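Local coordinates for hydroalkoxylation enzyme phnH (Penicillium herquei, PDB 6JJT), which catalyses an enantioselective hydroalkoxylation that forms (2'R)-atrovenetin in the biosynthesis of phenalenones such as herqueinone, at residues T22-L26 / Y145-E149; T94-I100 / D116-Y122. Where two conformers were deposited one is given. Residues are numbered along the deposited sequence.

Interaction 1 (T22-L26 / Y145-E149)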
loop_
_atom_site.group_PDB
_atom_site.type_symbol
_atom_site.label_atom_id
_atom_site.label_comp_id
_atom_site.label_asym_id
_atom_site.label_seq_id
_atom_site.Cartn_x
_atom_site.Cartn_y
_atom_site.Cartn_z
ATOM N N THR D 22 -3.093 -6.546 30.212
ATOM C CA THR D 22 -4.412 -7.160 30.123
ATOM C C THR D 22 -4.949 -7.053 28.693
ATOM O O THR D 22 -4.792 -5.996 28.097
ATOM C CB THR D 22 -5.344 -6.647 31.235
ATOM O OG1 THR D 22 -5.588 -5.250 31.095
ATOM C CG2 THR D 22 -4.785 -6.948 32.614
ATOM N N PRO D 23 -5.654 -8.104 28.207
ATOM C CA PRO D 23 -6.096 -8.168 26.812
ATOM C C PRO D 23 -7.314 -7.297 26.527
ATOM O O PRO D 23 -8.090 -6.882 27.396
ATOM C CB PRO D 23 -6.396 -9.650 26.594
ATOM C CG PRO D 23 -6.857 -10.125 27.974
ATOM C CD PRO D 23 -6.017 -9.321 28.953
ATOM N N PRO D 24 -7.547 -6.983 25.232
ATOM C CA PRO D 24 -8.763 -6.304 24.808
ATOM C C PRO D 24 -9.943 -7.279 24.886
ATOM O O PRO D 24 -9.757 -8.473 25.092
ATOM C CB PRO D 24 -8.432 -5.993 23.331
ATOM C CG PRO D 24 -7.531 -7.101 22.932
ATOM C CD PRO D 24 -6.604 -7.245 24.122
ATOM N N ASN D 25 -11.132 -6.740 24.644
ATOM C CA ASN D 25 -12.346 -7.540 24.558
ATOM C C ASN D 25 -12.643 -7.838 23.088
ATOM O O ASN D 25 -12.265 -7.020 22.226
ATOM C CB ASN D 25 -13.539 -6.820 25.205
ATOM C CG ASN D 25 -13.363 -6.621 26.699
ATOM O OD1 ASN D 25 -13.349 -5.486 27.172
ATOM N ND2 ASN D 25 -13.182 -7.710 27.432
ATOM N N LEU D 26 -13.313 -8.979 22.843
ATOM C CA LEU D 26 -13.744 -9.457 21.521
ATOM C C LEU D 26 -15.273 -9.522 21.503
ATOM O O LEU D 26 -15.879 -10.082 22.425
ATOM C CB LEU D 26 -13.173 -10.848 21.249
ATOM C CG LEU D 26 -11.651 -10.952 21.208
ATOM C CD1 LEU D 26 -11.200 -12.347 21.616
ATOM C CD2 LEU D 26 -11.158 -10.672 19.808
ATOM N N TYR D 145 -16.077 -12.774 11.857
ATOM C CA TYR D 145 -15.222 -11.660 12.273
ATOM C C TYR D 145 -15.649 -11.078 13.612
ATOM O O TYR D 145 -16.849 -10.941 13.895
ATOM C CB TYR D 145 -15.268 -10.540 11.228
ATOM C CG TYR D 145 -14.766 -10.880 9.848
ATOM C CD1 TYR D 145 -15.643 -11.413 8.923
ATOM C CD2 TYR D 145 -13.443 -10.644 9.455
ATOM C CE1 TYR D 145 -15.230 -11.722 7.632
ATOM C CE2 TYR D 145 -13.022 -10.952 8.160
ATOM C CZ TYR D 145 -13.919 -11.497 7.259
ATOM O OH TYR D 145 -13.555 -11.760 5.953
ATOM N N TRP D 146 -14.642 -10.601 14.370
ATOM C CA TRP D 146 -14.759 -10.071 15.722
ATOM C C TRP D 146 -14.214 -8.653 15.781
ATOM O O TRP D 146 -13.120 -8.399 15.253
ATOM C CB TRP D 146 -13.974 -10.981 16.676
ATOM C CG TRP D 146 -14.549 -12.363 16.671
ATOM C CD1 TRP D 146 -14.317 -13.340 15.744
ATOM C CD2 TRP D 146 -15.515 -12.889 17.591
ATOM N NE1 TRP D 146 -15.056 -14.458 16.043
ATOM C CE2 TRP D 146 -15.817 -14.199 17.157
ATOM C CE3 TRP D 146 -16.123 -12.376 18.735
ATOM C CZ2 TRP D 146 -16.694 -15.026 17.865
ATOM C CZ3 TRP D 146 -17.011 -13.182 19.420
ATOM C CH2 TRP D 146 -17.288 -14.476 18.979
ATOM N N GLN D 147 -14.885 -7.749 16.493
ATOM C CA GLN D 147 -14.389 -6.438 16.869
ATOM C C GLN D 147 -13.446 -6.596 18.061
ATOM O O GLN D 147 -13.788 -7.276 19.039
ATOM C CB GLN D 147 -15.558 -5.537 17.262
ATOM C CG GLN D 147 -15.259 -4.133 17.786
ATOM C CD GLN D 147 -16.524 -3.304 17.859
ATOM O OE1 GLN D 147 -17.607 -3.815 17.596
ATOM N NE2 GLN D 147 -16.433 -2.038 18.230
ATOM N N ILE D 148 -12.240 -6.021 17.957
ATOM C CA ILE D 148 -11.237 -6.128 19.017
ATOM C C ILE D 148 -11.064 -4.746 19.592
ATOM O O ILE D 148 -10.698 -3.855 18.851
ATOM C CB ILE D 148 -9.873 -6.614 18.488
ATOM C CG1 ILE D 148 -10.011 -7.902 17.699
ATOM C CG2 ILE D 148 -8.885 -6.806 19.638
ATOM C CD1 ILE D 148 -8.715 -8.357 17.076
ATOM N N GLU D 149 -11.321 -4.526 20.891
ATOM C CA GLU D 149 -11.016 -3.245 21.515
ATOM C C GLU D 149 -11.159 -3.341 23.028
ATOM O O GLU D 149 -11.770 -4.290 23.463
ATOM C CB GLU D 149 -11.888 -2.074 21.053
ATOM C CG GLU D 149 -13.363 -2.344 21.074
ATOM C CD GLU D 149 -14.148 -1.212 20.432
ATOM O OE1 GLU D 149 -14.086 -1.028 19.154
ATOM O OE2 GLU D 149 -14.812 -0.481 21.206
ATOM O OXT GLU D 149 -10.678 -2.422 23.684
HETATM O O HOH W 1 -11.386 -3.356 26.437
#
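Leu-26 and Ile-148 sit at the apolar centre of this contact, with CD2 of Leu-26 3.7 Å from CG1 of Ile-148. They form an antiparallel non-hydrogen-bonded pair, CA to CA 4.9 Å, where the first and last strands of the antiparallel barrel, 26-44 and 142-148, meet and close it. Both side chains lie on the same face of the sheet. That face is also a subunit interface: Leu-26 packs on Leu-26, and Ile-148 on Ile-148, of a second subunit. Pro-24 extends the apolar patch, its CG 3.6 Å from CG2 of Ile-148. The edge of the Trp-146 ring meets the backbone of Leu-26, C to CE3 4.1 Å; Leu-26 CB is 4.2 Å from the same Trp-146 CE3. The backbones also touch through a CA-H...O contact, Leu-26 CA to Gln-147 O, 3.3 Å. Further out, Asn-25 N donates to Glu-149 O at 2.8 Å, and Glu-149 N donates to Asn-25 O at 3.0 Å. The acceptor of the first bond is a terminal carboxylate oxygen, since Glu-149 is the last residue. At the polar edge, NE2 of Gln-147 donates to OE1 of Glu-149 at 2.7 Å. Water 1 lies 3.0 Å from both Asn-25 OD1 and Glu-149 OXT.

Interaction 2 (T94-I100 / D116-Y122)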
loop_
_atom_site.group_PDB
_atom_site.type_symbol
_atom_site.label_atom_id
_atom_site.label_comp_id
_atom_site.label_asym_id
_atom_site.label_seq_id
_atom_site.Cartn_x
_atom_site.Cartn_y
_atom_site.Cartn_z
ATOM N N THR D 94 -24.770 -2.130 2.239
ATOM C CA THR D 94 -25.679 -2.682 3.225
ATOM C C THR D 94 -27.088 -2.753 2.642
ATOM O O THR D 94 -27.388 -2.106 1.655
ATOM C CB THR D 94 -25.666 -1.822 4.500
ATOM O OG1 THR D 94 -26.165 -0.549 4.124
ATOM C CG2 THR D 94 -24.290 -1.650 5.119
ATOM N N SER D 95 -27.958 -3.482 3.359
ATOM C CA SER D 95 -29.372 -3.635 2.988
ATOM C C SER D 95 -30.062 -2.279 2.830
ATOM O O SER D 95 -30.899 -2.111 1.945
ATOM C CB SER D 95 -30.104 -4.501 3.985
ATOM O OG SER D 95 -29.858 -4.051 5.299
ATOM N N ASP D 96 -29.641 -1.279 3.615
ATOM C CA ASP D 96 -30.242 0.048 3.523
ATOM C C ASP D 96 -29.425 1.017 2.660
ATOM O O ASP D 96 -29.668 2.221 2.663
ATOM C CB ASP D 96 -30.630 0.576 4.912
ATOM C CG ASP D 96 -29.530 0.547 5.973
ATOM O OD1 ASP D 96 -28.414 0.025 5.707
ATOM O OD2 ASP D 96 -29.799 1.043 7.082
ATOM N N GLY D 97 -28.439 0.524 1.903
ATOM C CA GLY D 97 -27.895 1.339 0.830
ATOM C C GLY D 97 -26.544 2.016 1.112
ATOM O O GLY D 97 -26.061 2.773 0.254
ATOM N N ALA D 98 -25.947 1.772 2.292
ATOM C CA ALA D 98 -24.684 2.439 2.619
ATOM C C ALA D 98 -23.503 1.657 2.027
ATOM O O ALA D 98 -23.514 0.427 2.050
ATOM C CB ALA D 98 -24.531 2.517 4.105
ATOM N N ASN D 99 -22.508 2.395 1.524
ATOM C CA ASN D 99 -21.308 1.785 0.969
ATOM C C ASN D 99 -20.201 1.843 2.020
ATOM O O ASN D 99 -19.960 2.899 2.594
ATOM C CB ASN D 99 -20.892 2.541 -0.272
ATOM C CG ASN D 99 -21.837 2.380 -1.438
ATOM O OD1 ASN D 99 -22.540 1.368 -1.484
ATOM N ND2 ASN D 99 -21.821 3.343 -2.329
ATOM N N ILE D 100 -19.505 0.718 2.196
ATOM C CA ILE D 100 -18.435 0.597 3.179
ATOM C C ILE D 100 -17.244 -0.068 2.492
ATOM O O ILE D 100 -17.391 -1.175 1.984
ATOM C CB ILE D 100 -18.865 -0.253 4.395
ATOM C CG1 ILE D 100 -20.151 0.279 5.043
ATOM C CG2 ILE D 100 -17.707 -0.438 5.370
ATOM C CD1 ILE D 100 -20.864 -0.714 5.942
ATOM N N ASP D 116 -13.973 1.794 6.061
ATOM C CA ASP D 116 -14.136 3.198 5.764
ATOM C C ASP D 116 -15.528 3.440 5.214
ATOM O O ASP D 116 -15.908 2.884 4.172
ATOM C CB ASP D 116 -13.082 3.668 4.757
ATOM C CG ASP D 116 -12.896 5.166 4.699
ATOM O OD1 ASP D 116 -13.892 5.903 4.773
ATOM O OD2 ASP D 116 -11.748 5.587 4.594
ATOM N N THR D 117 -16.263 4.309 5.899
ATOM C CA THR D 117 -17.566 4.754 5.404
ATOM C C THR D 117 -17.846 6.151 5.937
ATOM O O THR D 117 -17.548 6.421 7.109
ATOM C CB THR D 117 -18.669 3.753 5.765
ATOM O OG1 THR D 117 -19.855 4.260 5.150
ATOM C CG2 THR D 117 -18.943 3.612 7.245
ATOM N N SER D 118 -18.509 6.990 5.154
ATOM C CA SER D 118 -19.027 8.259 5.679
ATOM C C SER D 118 -20.500 8.158 6.080
ATOM O O SER D 118 -21.066 9.174 6.511
ATOM C CB SER D 118 -18.809 9.410 4.733
ATOM O OG SER D 118 -19.309 9.096 3.446
ATOM N N SER D 119 -21.116 6.991 5.902
ATOM C CA SER D 119 -22.490 6.763 6.333
ATOM C C SER D 119 -22.662 7.117 7.811
ATOM O O SER D 119 -21.947 6.612 8.657
ATOM C CB SER D 119 -22.894 5.335 6.093
ATOM O OG SER D 119 -23.987 5.022 6.988
ATOM N N GLU D 120 -23.700 7.903 8.135
ATOM C CA GLU D 120 -23.893 8.286 9.533
ATOM C C GLU D 120 -24.230 7.082 10.410
ATOM O O GLU D 120 -23.789 6.997 11.555
ATOM C CB GLU D 120 -25.004 9.334 9.647
ATOM C CG GLU D 120 -24.482 10.753 9.553
ATOM C CD GLU D 120 -25.341 11.777 10.287
ATOM O OE1 GLU D 120 -26.157 11.363 11.165
ATOM O OE2 GLU D 120 -25.199 12.988 9.979
ATOM N N LYS D 121 -25.001 6.151 9.867
ATOM C CA LYS D 121 -25.432 4.988 10.610
ATOM C C LYS D 121 -24.271 4.042 10.891
ATOM O O LYS D 121 -24.227 3.383 11.925
ATOM C CB LYS D 121 -26.572 4.265 9.888
ATOM C CG LYS D 121 -27.055 2.997 10.567
ATOM C CD LYS D 121 -28.261 2.406 9.867
ATOM C CE LYS D 121 -28.626 1.035 10.387
ATOM N NZ LYS D 121 -29.814 0.521 9.667
ATOM N N TYR D 122 -23.285 3.975 9.970
ATOM C CA TYR D 122 -22.250 2.954 10.065
ATOM C C TYR D 122 -20.859 3.525 10.328
ATOM O O TYR D 122 -19.915 2.751 10.381
ATOM C CB TYR D 122 -22.258 2.103 8.789
ATOM C CG TYR D 122 -23.568 1.388 8.576
ATOM C CD1 TYR D 122 -23.901 0.273 9.337
ATOM C CD2 TYR D 122 -24.458 1.821 7.602
ATOM C CE1 TYR D 122 -25.108 -0.391 9.150
ATOM C CE2 TYR D 122 -25.677 1.175 7.417
ATOM C CZ TYR D 122 -25.993 0.066 8.186
ATOM O OH TYR D 122 -27.182 -0.593 7.970
HETATM O O HOH W 2 -20.782 5.819 2.843
#
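Residues Thr-94 to Gly-97 form a type I beta turn, closed by Gly-97 N to Thr-94 O at 2.8 Å. Thr-94 N also donates to Ala-98 O at 2.9 Å, which leaves Gly-97 as a G1 bulge. At its phi of 102° a CB would press on the carbonyl O of Asp-96, so glycine suits the position. The segment 116-122 is a loop, with the CA atoms of Ile-100 and Thr-117 4.8 Å apart. Thr-117 makes an ST turn, its OG1 accepting from Ser-119 N at 3.1 Å. The same Thr-117 OG1 donates to Asn-99 O at 2.9 Å, so it ties the loop to the start of strand 99-107. The Tyr-122 ring packs against Thr-94 and Ala-98. CG2 of Thr-94 lies over its face in a CH-pi contact, 4.1 Å from the centroid, and Ala-98 CB is 3.6 Å from Tyr-122 CD2. Asp-96 is the polar hub. Its OD1 accepts from Tyr-122 OH at 2.6 Å and from Thr-94 OG1 at 2.8 Å. Asp-96 OD2 forms a salt bridge with Lys-121 NZ, also 2.6 Å. Asn-99 ND2 and Ser-118 OG bond to Ile-41 O and Gln-44 N of a third subunit. This is a 3:5 beta hairpin with a G1 bulge, joining barrel strands 84-94 and 99-107, latched to the loop after strand 110-116.

Overall arrangement
The chain enters interaction 1 at 22-26, which leads into strand 26-44. It then passes through three more strands to the hairpin segment 94-100, the first half of interaction 2. The rest of strand 99-107 and strand 110-116 follow, and the loop 116-122 returns to that hairpin, closing a short loop of 15 intervening residues. After strand 129-133, strand 142-148 brings 145-149 back to 22-26. Interaction 1 thus closes a loop of 118 residues, with interaction 2 nested inside it. Both reach the same barrel sheet, but they do not touch: their centres are about 23 Å apart. One joins the barrel's first and last strands; the other ties a hairpin turn to a loop. Each lies near a different neighbouring subunit of the tetramer.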